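Local coordinates for fatty acid amide hydrolase (Candida albicans, PDB 6KVR), which probably hydrolyses monocarboxylic acid amides, fatty acid amides among them, to the free acid and ammonia as an amidase signature enzyme, at residues A[119-133]-A[193-205]. Sequence-based numbering, arbitrary orientation.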
# COMPACT_ATOMS: atom_id res chain seq x y z
N ASN A 119 -20.70 -30.94 0.54
CA ASN A 119 -20.08 -30.79 1.87
C ASN A 119 -19.41 -29.41 2.00
O ASN A 119 -18.36 -29.27 2.61
CB ASN A 119 -19.10 -31.92 2.17
CG ASN A 119 -18.73 -32.00 3.66
OD1 ASN A 119 -19.59 -31.91 4.53
ND2 ASN A 119 -17.44 -32.19 3.94
N CYS A 120 -20.06 -28.40 1.42
CA CYS A 120 -19.51 -27.06 1.32
C CYS A 120 -19.71 -26.18 2.56
O CYS A 120 -19.05 -25.14 2.66
CB CYS A 120 -20.11 -26.35 0.10
SG CYS A 120 -21.91 -26.22 0.20
N ALA A 121 -20.57 -26.55 3.51
CA ALA A 121 -20.81 -25.72 4.69
C ALA A 121 -19.99 -26.19 5.90
O ALA A 121 -19.76 -27.39 6.08
CB ALA A 121 -22.30 -25.71 5.06
N MSE A 122 -19.55 -25.23 6.72
CA MSE A 122 -18.99 -25.54 8.05
C MSE A 122 -19.96 -25.18 9.17
O MSE A 122 -19.89 -25.74 10.27
CB MSE A 122 -17.67 -24.80 8.32
CG MSE A 122 -16.67 -24.82 7.19
SE MSE A 122 -14.78 -24.91 7.81
CE MSE A 122 -15.14 -26.31 9.09
N GLU A 123 -20.84 -24.22 8.88
CA GLU A 123 -21.83 -23.74 9.83
C GLU A 123 -23.08 -23.38 9.05
O GLU A 123 -22.99 -22.77 7.98
CB GLU A 123 -21.34 -22.53 10.64
CG GLU A 123 -20.54 -22.88 11.91
CD GLU A 123 -20.47 -21.72 12.92
OE1 GLU A 123 -20.09 -21.97 14.10
OE2 GLU A 123 -20.79 -20.57 12.54
N LEU A 124 -24.23 -23.78 9.57
CA LEU A 124 -25.51 -23.47 8.96
C LEU A 124 -26.38 -22.82 10.02
O LEU A 124 -26.42 -23.29 11.16
CB LEU A 124 -26.18 -24.73 8.45
CG LEU A 124 -25.98 -25.11 6.99
CD1 LEU A 124 -26.64 -26.47 6.74
CD2 LEU A 124 -26.59 -24.04 6.13
N PHE A 125 -27.04 -21.73 9.67
CA PHE A 125 -27.94 -21.09 10.62
C PHE A 125 -29.12 -20.52 9.83
O PHE A 125 -29.34 -19.30 9.75
CB PHE A 125 -27.26 -20.03 11.49
CG PHE A 125 -26.16 -19.24 10.82
CD1 PHE A 125 -24.87 -19.75 10.69
CD2 PHE A 125 -26.41 -17.95 10.38
CE1 PHE A 125 -23.84 -18.99 10.10
CE2 PHE A 125 -25.40 -17.18 9.79
CZ PHE A 125 -24.11 -17.70 9.64
N ILE A 126 -29.92 -21.45 9.27
CA ILE A 126 -31.04 -21.07 8.41
C ILE A 126 -32.08 -20.30 9.20
O ILE A 126 -32.68 -19.34 8.70
CB ILE A 126 -31.64 -22.32 7.74
CG1 ILE A 126 -30.59 -23.07 6.91
CG2 ILE A 126 -32.84 -21.96 6.87
CD1 ILE A 126 -29.87 -22.19 5.90
N ASP A 127 -32.31 -20.70 10.46
CA ASP A 127 -33.30 -20.03 11.30
C ASP A 127 -32.93 -18.57 11.54
O ASP A 127 -33.78 -17.67 11.41
CB ASP A 127 -33.45 -20.79 12.62
CG ASP A 127 -32.10 -21.01 13.32
OD1 ASP A 127 -32.10 -21.45 14.51
OD2 ASP A 127 -31.05 -20.75 12.70
N GLU A 128 -31.66 -18.30 11.90
CA GLU A 128 -31.24 -16.91 12.05
C GLU A 128 -31.36 -16.16 10.74
O GLU A 128 -31.73 -14.99 10.71
CB GLU A 128 -29.81 -16.84 12.57
CG GLU A 128 -29.58 -17.51 13.91
CD GLU A 128 -28.11 -17.49 14.28
OE1 GLU A 128 -27.44 -16.48 13.98
OE2 GLU A 128 -27.61 -18.49 14.84
N GLY A 129 -31.01 -16.82 9.63
CA GLY A 129 -31.20 -16.21 8.33
C GLY A 129 -32.65 -15.79 8.11
O GLY A 129 -32.92 -14.68 7.66
N LEU A 130 -33.59 -16.68 8.46
CA LEU A 130 -35.01 -16.37 8.28
C LEU A 130 -35.41 -15.12 9.05
O LEU A 130 -36.07 -14.22 8.51
CB LEU A 130 -35.86 -17.58 8.71
CG LEU A 130 -37.37 -17.39 8.52
CD1 LEU A 130 -37.67 -16.93 7.10
CD2 LEU A 130 -38.19 -18.64 8.91
N LYS A 131 -35.00 -15.03 10.32
CA LYS A 131 -35.28 -13.84 11.12
C LYS A 131 -34.69 -12.58 10.50
O LYS A 131 -35.33 -11.53 10.50
CB LYS A 131 -34.74 -14.05 12.54
CG LYS A 131 -35.71 -14.80 13.43
CD LYS A 131 -35.07 -15.17 14.74
CE LYS A 131 -35.70 -16.42 15.33
NZ LYS A 131 -37.16 -16.25 15.56
N GLN A 132 -33.47 -12.66 9.95
CA GLN A 132 -32.90 -11.52 9.25
C GLN A 132 -33.75 -11.12 8.05
O GLN A 132 -33.97 -9.93 7.80
CB GLN A 132 -31.49 -11.83 8.76
CG GLN A 132 -30.46 -12.11 9.81
CD GLN A 132 -29.16 -12.53 9.17
OE1 GLN A 132 -28.60 -11.81 8.34
NE2 GLN A 132 -28.67 -13.72 9.54
N ALA A 133 -34.18 -12.11 7.26
CA ALA A 133 -35.01 -11.79 6.10
C ALA A 133 -36.33 -11.16 6.53
O ALA A 133 -36.85 -10.29 5.83
CB ALA A 133 -35.27 -13.04 5.26
N LEU A 193 -25.36 -2.87 4.33
CA LEU A 193 -25.91 -2.72 2.98
C LEU A 193 -27.18 -3.55 2.76
O LEU A 193 -27.84 -3.38 1.72
CB LEU A 193 -24.84 -3.10 1.95
CG LEU A 193 -23.61 -2.19 1.88
CD1 LEU A 193 -22.51 -2.82 1.02
CD2 LEU A 193 -23.97 -0.82 1.33
N GLY A 194 -27.53 -4.43 3.69
CA GLY A 194 -28.78 -5.16 3.63
C GLY A 194 -28.68 -6.65 3.39
O GLY A 194 -29.73 -7.30 3.31
N ALA A 195 -27.48 -7.22 3.32
CA ALA A 195 -27.37 -8.63 2.95
C ALA A 195 -27.92 -9.53 4.05
O ALA A 195 -28.05 -9.13 5.21
CB ALA A 195 -25.92 -8.99 2.64
N VAL A 196 -28.24 -10.77 3.68
CA VAL A 196 -28.79 -11.76 4.60
C VAL A 196 -27.81 -12.92 4.69
O VAL A 196 -27.35 -13.43 3.66
CB VAL A 196 -30.18 -12.26 4.14
CG1 VAL A 196 -30.69 -13.33 5.08
CG2 VAL A 196 -31.18 -11.10 4.03
N PHE A 197 -27.50 -13.35 5.92
CA PHE A 197 -26.50 -14.38 6.18
C PHE A 197 -27.13 -15.63 6.76
O PHE A 197 -28.10 -15.56 7.52
CB PHE A 197 -25.43 -13.89 7.16
CG PHE A 197 -24.73 -12.63 6.72
CD1 PHE A 197 -24.29 -12.48 5.42
CD2 PHE A 197 -24.48 -11.61 7.63
CE1 PHE A 197 -23.60 -11.32 5.02
CE2 PHE A 197 -23.80 -10.46 7.25
CZ PHE A 197 -23.37 -10.31 5.95
N TYR A 198 -26.53 -16.79 6.46
CA TYR A 198 -27.11 -18.06 6.85
C TYR A 198 -26.14 -19.24 6.77
O TYR A 198 -26.39 -20.27 7.40
CB TYR A 198 -28.35 -18.37 5.98
CG TYR A 198 -28.07 -18.40 4.49
CD1 TYR A 198 -27.73 -17.24 3.80
CD2 TYR A 198 -28.13 -19.59 3.78
CE1 TYR A 198 -27.46 -17.27 2.45
CE2 TYR A 198 -27.87 -19.62 2.42
CZ TYR A 198 -27.55 -18.46 1.76
OH TYR A 198 -27.30 -18.49 0.41
N VAL A 199 -25.04 -19.12 6.01
CA VAL A 199 -24.09 -20.22 5.83
C VAL A 199 -22.66 -19.68 5.81
O VAL A 199 -22.38 -18.63 5.22
CB VAL A 199 -24.38 -21.03 4.55
CG1 VAL A 199 -24.33 -20.14 3.32
CG2 VAL A 199 -23.41 -22.17 4.40
N ARG A 200 -21.75 -20.41 6.46
CA ARG A 200 -20.32 -20.11 6.43
C ARG A 200 -19.62 -21.35 5.89
O ARG A 200 -19.88 -22.46 6.37
CB ARG A 200 -19.78 -19.73 7.82
CG ARG A 200 -20.41 -18.44 8.37
CD ARG A 200 -20.14 -18.25 9.86
NE ARG A 200 -18.77 -17.85 10.08
CZ ARG A 200 -18.15 -17.93 11.25
NH1 ARG A 200 -18.76 -18.40 12.32
NH2 ARG A 200 -16.88 -17.52 11.35
N THR A 201 -18.75 -21.14 4.91
CA THR A 201 -18.29 -22.20 4.03
C THR A 201 -16.90 -22.69 4.39
O THR A 201 -16.12 -22.00 5.07
CB THR A 201 -18.30 -21.72 2.58
OG1 THR A 201 -17.65 -20.44 2.50
CG2 THR A 201 -19.73 -21.60 2.07
N SER A 202 -16.57 -23.87 3.87
CA SER A 202 -15.38 -24.61 4.26
C SER A 202 -14.12 -24.05 3.62
O SER A 202 -14.15 -23.30 2.64
CB SER A 202 -15.52 -26.09 3.91
OG SER A 202 -15.66 -26.23 2.50
N GLN A 203 -13.00 -24.46 4.21
CA GLN A 203 -11.66 -24.01 3.86
C GLN A 203 -10.68 -25.07 4.35
O GLN A 203 -10.99 -25.79 5.30
CB GLN A 203 -11.35 -22.65 4.50
CG GLN A 203 -11.35 -22.75 6.01
CD GLN A 203 -11.93 -21.54 6.70
OE1 GLN A 203 -12.21 -20.52 6.07
NE2 GLN A 203 -12.13 -21.66 8.01
N PRO A 204 -9.53 -25.20 3.73
CA PRO A 204 -8.55 -26.18 4.20
C PRO A 204 -7.86 -25.74 5.49
O PRO A 204 -7.77 -24.55 5.80
CB PRO A 204 -7.54 -26.24 3.05
CG PRO A 204 -7.64 -24.84 2.45
CD PRO A 204 -9.11 -24.54 2.48
N GLN A 205 -7.37 -26.73 6.24
CA GLN A 205 -6.38 -26.48 7.27
C GLN A 205 -5.17 -25.72 6.71
O GLN A 205 -4.63 -26.10 5.66
CB GLN A 205 -5.96 -27.83 7.86
CG GLN A 205 -4.79 -27.83 8.82
CD GLN A 205 -4.21 -29.24 8.98
OE1 GLN A 205 -3.51 -29.74 8.10
NE2 GLN A 205 -4.53 -29.88 10.10
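The ring of Phe125 lies with one face over the backbone of 198-199: Tyr198 O sits 3.5 Å above the ring plane, over its centre, and Val199 N is offset toward the rim. At the ring's edge, Arg200 CG lies in plane and Arg200 CD is 3.8 Å from Phe125 CE1. The Tyr198 ring receives Ile126 CD1 at its edge and has Val199 CG1 over one face, offset toward the rim. A chi1 of 34°, off any staggered position, brings the Phe125 ring over the Tyr198-Val199 peptide, while Phe125 N donates to Tyr198 O (2.8 Å) just before helix 126-143 begins. At the helical end, Phe197 N bonds to Gln132 OE1 (3.1 Å) from above the amide carbonyl plane. Beyond strand 199-201 the chain continues to Gln203, whose side chain touches Lys158, predicted to belong to the charge relay system. Glu123 and Arg200 run side by side in a salt bridge, Arg200 NH1 meeting Glu123 OE2 at 3.0 Å from above the carboxylate plane in a bent bond (135°). Arg200 O accepts from both Met122 N and Glu123 N, a classic beta bulge where outermost strand 123-124 pairs antiparallel with 199-201. Arg200 is thus gripped at both ends: with Glu123 and the carbonyls of Glu159 and Ile167 as partners, its guanidinium is probably limited in rotation, its charge at least partly met by the carboxylate.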